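Local coordinates for restriction endonuclease THAI (Thermoplasma acidophilum, PDB 3NDH), which probably cuts double-stranded DNA at a specific sequence, as a homodimeric restriction endonuclease of the PD-(D/E)XK clan that intercalates into its substrate, at residues Leu136-Ile141 / Tyr150-Tyr155; Asp18-Leu23 / Ser68-Lys73. All blocks are in the same frame, centred on the assembly; numbering follows the deposited sequence.

Contact 1 pairs two neighbouring strands of the central mixed sheet, and contact 2 sets two helices against each other on one side of that sheet, with about 13 Å between their centres. Tyr151 of contact 1 joins them: its OH lies 2.5 Å from OD2 of Asp18 in contact 2, a probable hydrogen bond, and its CE1 packs 3.6 Å from CD1 of Leu20. Ile137 also reaches Leu20. Contact 1 is the nearer to DNA and metal, where cleavage probably occurs, its nearest atom about 4 Å from the bound DNA and the side chain of Leu136 about 7 Å from the sodium ion at Asp91 and Ile101; the nearest atom of contact 2 is about 13 Å from the DNA.

Contact 1 of 2, residues Leu136-Ile141 / Tyr150-Tyr155; sequences LILVHI and YYIPDY
Leu138 and Tyr150 exchange two backbone hydrogen bonds, Leu138 N to Tyr150 O and Tyr150 N to Leu138 O, the latter 2.8 Å long. Leu136 and Ile152 repeat the exchange two residues along, and the bond from Ile152 N to Leu136 O is almost straight, 176° at the hydrogen. Between these two antiparallel hydrogen-bonded pairs, Ile137 and Tyr151 form a non-hydrogen-bonded pair, where the CA of Ile137 comes 3.2 Å from Tyr150 O in a CA-H...O contact.

The side chain of Tyr150 runs outward alongside the strand 136-141. Its CB packs 4.3 Å from CB of Leu138 and also lies near Leu138 O. CG is anti to the residue's own carbonyl carbon (chi1 -66°), beside the backbone N. CD2 comes 3.7 Å from Leu138 O, which sits at the ring edge in plane. Farther out, CE2 meets CB of His140 obliquely. At the tip, OH and ND1 of His140 share a water, 2.6 Å from each, lying in the planes of both rings. NE2 of His140 is bonded to Gly106 O, so both ring nitrogens have partners.

On the same face, Leu136 and Ile152 lie side by side and point the same way, CD2 of the leucine 3.9 Å from CD1 of the isoleucine; that methyl also touches CD2 of Leu138. Helix 186-194 covers this face through Leu189, Ile192 and Met193. Ile137 and Tyr151 occupy the other face, where Ile137 packs on Ile66 of helix 58-74. Together strands 135-141 and 146-152 make a beta hairpin within the mixed sheet, flanked by helices, of a PD-(D/E)XK nuclease fold.

Contact 2 of 2, residues Asp18-Leu23 / Ser68-Lys73; sequences DHLKDL and SLLIYK
A lysine makes the most unusual feature of this contact: the aliphatic chain of Lys73 lies against Leu23 and takes more of the interface than any other residue of the segment 68-73. The motif is a nearly perpendicular helix-helix packing, the axes of 19-23 and 68-73 crossing at 88° and standing 11.5 Å apart, a gap bridged by side chains, with the lysine chain reaching the backbone of the other helix.

Lys73 and Leu23 slide past each other in opposite directions. CD of Lys73 comes 3.7 Å from CD1 of Leu23, while CE lies near CA of Leu23 and 3.9 Å from the backbone O of Asp22. The chain runs extended as far as CE and bends at its last torsion (chi4 66°), which places NZ; there the ammonium forms a salt bridge with Asp26. An alanine in place of Lys73 would probably open a gap beside CD1 and CA of Leu23 and leave Asp26 without this salt-bridge partner.

Leu70 reaches across with CD2, which receives two leucines from the other helix. CD2 of Leu23 approaches to 3.6 Å, the two side chains crossing at about a right angle, and CD2 of Leu20 touches the same methyl obliquely. Leu20 and Leu70 both also pack on Ile99 of strand 97-105, which places both helices on one side of the central sheet. Leu69 lies ahead of the tip of Leu23, its CG 4.4 Å from CD1, and also packs on Trp222 of the second subunit, which brings helix 58-74 to the dimer interface.

Asp18 forms an Asx motif: its OD1 accepts a hydrogen bond from the backbone N of Lys21, 3.1 Å away and well above the carboxylate plane.

Contact 1 of 2, residues Leu136-Ile141 / Tyr150-Tyr155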
loop_
_atom_site.group_PDB
_atom_site.type_symbol
_atom_site.label_atom_id
_atom_site.label_comp_id
_atom_site.label_asym_id
_atom_site.label_seq_id
_atom_site.Cartn_x
_atom_site.Cartn_y
_atom_site.Cartn_z
ATOM N N LEU A 136 -8.760 -18.068 -8.248
ATOM C CA LEU A 136 -7.907 -16.918 -8.497
ATOM C C LEU A 136 -8.433 -16.121 -9.685
ATOM O O LEU A 136 -8.748 -16.685 -10.736
ATOM C CB LEU A 136 -6.488 -17.405 -8.786
ATOM C CG LEU A 136 -5.438 -16.434 -9.312
ATOM C CD1 LEU A 136 -5.180 -15.311 -8.317
ATOM C CD2 LEU A 136 -4.147 -17.184 -9.618
ATOM N N ILE A 137 -8.565 -14.803 -9.490
ATOM C CA ILE A 137 -8.749 -13.847 -10.581
ATOM C C ILE A 137 -7.416 -13.107 -10.720
ATOM O O ILE A 137 -6.984 -12.402 -9.810
ATOM C CB ILE A 137 -9.888 -12.843 -10.343
ATOM C CG1 ILE A 137 -11.230 -13.579 -10.246
ATOM C CG2 ILE A 137 -9.933 -11.797 -11.487
ATOM C CD1 ILE A 137 -12.408 -12.659 -9.838
ATOM N N LEU A 138 -6.727 -13.354 -11.840
ATOM C CA LEU A 138 -5.435 -12.775 -12.147
ATOM C C LEU A 138 -5.579 -11.766 -13.274
ATOM O O LEU A 138 -6.035 -12.109 -14.336
ATOM C CB LEU A 138 -4.446 -13.877 -12.555
ATOM C CG LEU A 138 -3.049 -13.413 -12.980
ATOM C CD1 LEU A 138 -2.265 -12.882 -11.825
ATOM C CD2 LEU A 138 -2.300 -14.564 -13.683
ATOM N N VAL A 139 -5.178 -10.522 -13.024
ATOM C CA VAL A 139 -5.182 -9.512 -14.071
ATOM C C VAL A 139 -3.761 -9.265 -14.544
ATOM O O VAL A 139 -2.898 -8.814 -13.792
ATOM C CB VAL A 139 -5.768 -8.181 -13.588
ATOM C CG1 VAL A 139 -5.989 -7.263 -14.786
ATOM C CG2 VAL A 139 -7.065 -8.382 -12.823
ATOM N N HIS A 140 -3.534 -9.612 -15.807
ATOM C CA HIS A 140 -2.265 -9.378 -16.466
ATOM C C HIS A 140 -2.355 -8.078 -17.256
ATOM O O HIS A 140 -3.019 -8.001 -18.270
ATOM C CB HIS A 140 -1.943 -10.558 -17.368
ATOM C CG HIS A 140 -0.784 -10.332 -18.270
ATOM N ND1 HIS A 140 -0.684 -10.924 -19.509
ATOM C CD2 HIS A 140 0.329 -9.588 -18.113
ATOM C CE1 HIS A 140 0.444 -10.542 -20.081
ATOM N NE2 HIS A 140 1.077 -9.729 -19.257
ATOM N N ILE A 141 -1.650 -7.073 -16.736
ATOM C CA ILE A 141 -1.643 -5.731 -17.280
ATOM C C ILE A 141 -0.425 -5.606 -18.173
ATOM O O ILE A 141 0.674 -6.000 -17.799
ATOM C CB ILE A 141 -1.538 -4.698 -16.153
ATOM C CG1 ILE A 141 -2.632 -4.912 -15.115
ATOM C CG2 ILE A 141 -1.569 -3.258 -16.682
ATOM C CD1 ILE A 141 -2.339 -4.195 -13.818
ATOM N N TYR A 150 -7.892 -13.314 -16.000
ATOM C CA TYR A 150 -7.976 -14.774 -15.976
ATOM C C TYR A 150 -8.695 -15.249 -14.742
ATOM O O TYR A 150 -8.431 -14.769 -13.639
ATOM C CB TYR A 150 -6.569 -15.372 -15.967
ATOM C CG TYR A 150 -5.785 -15.110 -17.221
ATOM C CD1 TYR A 150 -5.647 -16.097 -18.183
ATOM C CD2 TYR A 150 -5.192 -13.875 -17.459
ATOM C CE1 TYR A 150 -4.947 -15.864 -19.351
ATOM C CE2 TYR A 150 -4.500 -13.635 -18.632
ATOM C CZ TYR A 150 -4.367 -14.637 -19.556
ATOM O OH TYR A 150 -3.665 -14.404 -20.722
ATOM N N TYR A 151 -9.603 -16.206 -14.949
ATOM C CA TYR A 151 -10.222 -16.982 -13.873
ATOM C C TYR A 151 -9.539 -18.349 -13.860
ATOM O O TYR A 151 -9.681 -19.122 -14.795
ATOM C CB TYR A 151 -11.741 -17.137 -14.085
ATOM C CG TYR A 151 -12.410 -18.240 -13.290
ATOM C CD1 TYR A 151 -12.023 -18.546 -11.984
ATOM C CD2 TYR A 151 -13.437 -18.978 -13.856
ATOM C CE1 TYR A 151 -12.635 -19.572 -11.281
ATOM C CE2 TYR A 151 -14.057 -19.999 -13.158
ATOM C CZ TYR A 151 -13.637 -20.276 -11.865
ATOM O OH TYR A 151 -14.252 -21.306 -11.155
ATOM N N ILE A 152 -8.771 -18.592 -12.804
ATOM C CA ILE A 152 -7.995 -19.810 -12.653
ATOM C C ILE A 152 -8.602 -20.576 -11.478
ATOM O O ILE A 152 -8.350 -20.236 -10.326
ATOM C CB ILE A 152 -6.503 -19.489 -12.413
ATOM C CG1 ILE A 152 -5.952 -18.593 -13.544
ATOM C CG2 ILE A 152 -5.721 -20.783 -12.341
ATOM C CD1 ILE A 152 -4.540 -18.087 -13.356
ATOM N N PRO A 153 -9.432 -21.588 -11.768
ATOM C CA PRO A 153 -10.067 -22.351 -10.695
ATOM C C PRO A 153 -9.063 -22.964 -9.719
ATOM O O PRO A 153 -7.947 -23.312 -10.102
ATOM C CB PRO A 153 -10.837 -23.445 -11.439
ATOM C CG PRO A 153 -11.049 -22.912 -12.810
ATOM C CD PRO A 153 -9.854 -22.049 -13.097
ATOM N N ASP A 154 -9.475 -23.092 -8.465
ATOM C CA ASP A 154 -8.678 -23.804 -7.471
ATOM C C ASP A 154 -8.199 -25.182 -7.970
ATOM O O ASP A 154 -7.062 -25.570 -7.733
ATOM C CB ASP A 154 -9.412 -23.943 -6.123
ATOM C CG ASP A 154 -10.817 -24.534 -6.221
ATOM O OD1 ASP A 154 -11.286 -24.951 -7.285
ATOM O OD2 ASP A 154 -11.490 -24.530 -5.157
ATOM N N TYR A 155 -9.048 -25.905 -8.680
ATOM C CA TYR A 155 -8.672 -27.260 -9.123
ATOM C C TYR A 155 -7.594 -27.250 -10.216
ATOM O O TYR A 155 -6.800 -28.190 -10.324
ATOM C CB TYR A 155 -9.903 -28.091 -9.534
ATOM C CG TYR A 155 -10.861 -27.446 -10.510
ATOM C CD1 TYR A 155 -10.623 -27.475 -11.877
ATOM C CD2 TYR A 155 -12.025 -26.838 -10.075
ATOM C CE1 TYR A 155 -11.503 -26.906 -12.769
ATOM C CE2 TYR A 155 -12.906 -26.256 -10.964
ATOM C CZ TYR A 155 -12.638 -26.290 -12.310
ATOM O OH TYR A 155 -13.521 -25.712 -13.194
HETATM O O HOH W 1 -2.350 -12.177 -21.095
#

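Contact 2 of 2, residues Asp18-Leu23 / Ser68-Lys73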
loop_
_atom_site.group_PDB
_atom_site.type_symbol
_atom_site.label_atom_id
_atom_site.label_comp_id
_atom_site.label_asym_id
_atom_site.label_seq_id
_atom_site.Cartn_x
_atom_site.Cartn_y
_atom_site.Cartn_z
ATOM N N ASP A 18 -21.116 -22.430 -11.389
ATOM C CA ASP A 18 -19.844 -21.714 -11.169
ATOM C C ASP A 18 -20.114 -20.266 -11.547
ATOM O O ASP A 18 -20.278 -19.920 -12.719
ATOM C CB ASP A 18 -18.720 -22.353 -12.000
ATOM C CG ASP A 18 -17.382 -21.662 -11.822
ATOM O OD1 ASP A 18 -17.361 -20.505 -11.385
ATOM O OD2 ASP A 18 -16.345 -22.290 -12.133
ATOM N N HIS A 19 -20.196 -19.426 -10.525
ATOM C CA HIS A 19 -20.551 -18.031 -10.710
ATOM C C HIS A 19 -19.478 -17.287 -11.493
ATOM O O HIS A 19 -19.787 -16.400 -12.290
ATOM C CB HIS A 19 -20.782 -17.372 -9.350
ATOM C CG HIS A 19 -21.981 -17.897 -8.631
ATOM N ND1 HIS A 19 -23.257 -17.753 -9.125
ATOM C CD2 HIS A 19 -22.102 -18.580 -7.469
ATOM C CE1 HIS A 19 -24.115 -18.328 -8.301
ATOM N NE2 HIS A 19 -23.439 -18.847 -7.293
ATOM N N LEU A 20 -18.217 -17.639 -11.269
ATOM C CA LEU A 20 -17.132 -16.991 -12.004
ATOM C C LEU A 20 -17.157 -17.355 -13.490
ATOM O O LEU A 20 -16.856 -16.532 -14.334
ATOM C CB LEU A 20 -15.784 -17.293 -11.363
ATOM C CG LEU A 20 -15.547 -16.527 -10.056
ATOM C CD1 LEU A 20 -14.207 -16.878 -9.425
ATOM C CD2 LEU A 20 -15.652 -15.009 -10.260
ATOM N N LYS A 21 -17.530 -18.593 -13.811
ATOM C CA LYS A 21 -17.740 -18.973 -15.203
ATOM C C LYS A 21 -18.792 -18.064 -15.830
ATOM O O LYS A 21 -18.591 -17.532 -16.922
ATOM C CB LYS A 21 -18.167 -20.437 -15.302
ATOM C CG LYS A 21 -18.430 -20.942 -16.717
ATOM C CD LYS A 21 -18.832 -22.410 -16.711
ATOM C CE LYS A 21 -18.824 -23.006 -18.110
ATOM N NZ LYS A 21 -19.847 -22.379 -18.994
ATOM N N ASP A 22 -19.900 -17.877 -15.120
ATOM C CA ASP A 22 -20.998 -17.033 -15.604
ATOM C C ASP A 22 -20.519 -15.600 -15.833
ATOM O O ASP A 22 -20.867 -14.971 -16.831
ATOM C CB ASP A 22 -22.158 -17.032 -14.605
ATOM C CG ASP A 22 -22.815 -18.386 -14.473
ATOM O OD1 ASP A 22 -22.620 -19.227 -15.371
ATOM O OD2 ASP A 22 -23.510 -18.606 -13.461
ATOM N N LEU A 23 -19.687 -15.094 -14.927
ATOM C CA LEU A 23 -19.125 -13.755 -15.075
ATOM C C LEU A 23 -18.303 -13.650 -16.352
ATOM O O LEU A 23 -18.450 -12.694 -17.124
ATOM C CB LEU A 23 -18.239 -13.447 -13.871
ATOM C CG LEU A 23 -17.494 -12.117 -13.863
ATOM C CD1 LEU A 23 -18.445 -10.954 -13.597
ATOM C CD2 LEU A 23 -16.392 -12.166 -12.832
ATOM N N SER A 68 -15.663 -4.801 -7.122
ATOM C CA SER A 68 -16.790 -3.997 -7.564
ATOM C C SER A 68 -17.426 -4.522 -8.845
ATOM O O SER A 68 -18.648 -4.383 -9.044
ATOM C CB SER A 68 -16.380 -2.543 -7.724
ATOM O OG SER A 68 -15.987 -2.009 -6.469
ATOM N N LEU A 69 -16.631 -5.149 -9.712
ATOM C CA LEU A 69 -17.201 -5.847 -10.871
ATOM C C LEU A 69 -18.104 -6.980 -10.420
ATOM O O LEU A 69 -19.156 -7.187 -10.980
ATOM C CB LEU A 69 -16.076 -6.369 -11.779
ATOM C CG LEU A 69 -16.519 -7.075 -13.050
ATOM C CD1 LEU A 69 -17.169 -6.111 -14.010
ATOM C CD2 LEU A 69 -15.298 -7.767 -13.659
ATOM N N LEU A 70 -17.675 -7.722 -9.407
ATOM C CA LEU A 70 -18.505 -8.794 -8.868
ATOM C C LEU A 70 -19.787 -8.234 -8.271
ATOM O O LEU A 70 -20.854 -8.779 -8.498
ATOM C CB LEU A 70 -17.771 -9.583 -7.798
ATOM C CG LEU A 70 -16.422 -10.175 -8.189
ATOM C CD1 LEU A 70 -15.815 -10.954 -7.034
ATOM C CD2 LEU A 70 -16.527 -11.043 -9.433
ATOM N N ILE A 71 -19.687 -7.144 -7.520
ATOM C CA ILE A 71 -20.904 -6.507 -6.962
ATOM C C ILE A 71 -21.842 -6.050 -8.078
ATOM O O ILE A 71 -23.059 -6.288 -8.021
ATOM C CB ILE A 71 -20.566 -5.303 -6.066
ATOM C CG1 ILE A 71 -19.801 -5.746 -4.798
ATOM C CG2 ILE A 71 -21.839 -4.556 -5.686
ATOM C CD1 ILE A 71 -19.060 -4.634 -4.052
ATOM N N TYR A 72 -21.270 -5.449 -9.119
ATOM C CA TYR A 72 -22.045 -5.011 -10.278
ATOM C C TYR A 72 -22.880 -6.150 -10.865
ATOM O O TYR A 72 -24.074 -5.979 -11.066
ATOM C CB TYR A 72 -21.073 -4.395 -11.311
ATOM C CG TYR A 72 -21.704 -4.093 -12.671
ATOM C CD1 TYR A 72 -22.730 -3.174 -12.797
ATOM C CD2 TYR A 72 -21.246 -4.718 -13.816
ATOM C CE1 TYR A 72 -23.297 -2.904 -14.040
ATOM C CE2 TYR A 72 -21.799 -4.456 -15.046
ATOM C CZ TYR A 72 -22.816 -3.551 -15.153
ATOM O OH TYR A 72 -23.370 -3.309 -16.408
ATOM N N LYS A 73 -22.283 -7.306 -11.127
ATOM C CA LYS A 73 -23.010 -8.410 -11.713
ATOM C C LYS A 73 -23.924 -9.118 -10.718
ATOM O O LYS A 73 -25.080 -9.434 -11.056
ATOM C CB LYS A 73 -22.086 -9.447 -12.349
ATOM C CG LYS A 73 -22.883 -10.643 -12.884
ATOM C CD LYS A 73 -22.107 -11.443 -13.870
ATOM C CE LYS A 73 -22.880 -12.632 -14.372
ATOM N NZ LYS A 73 -24.084 -12.295 -15.173
#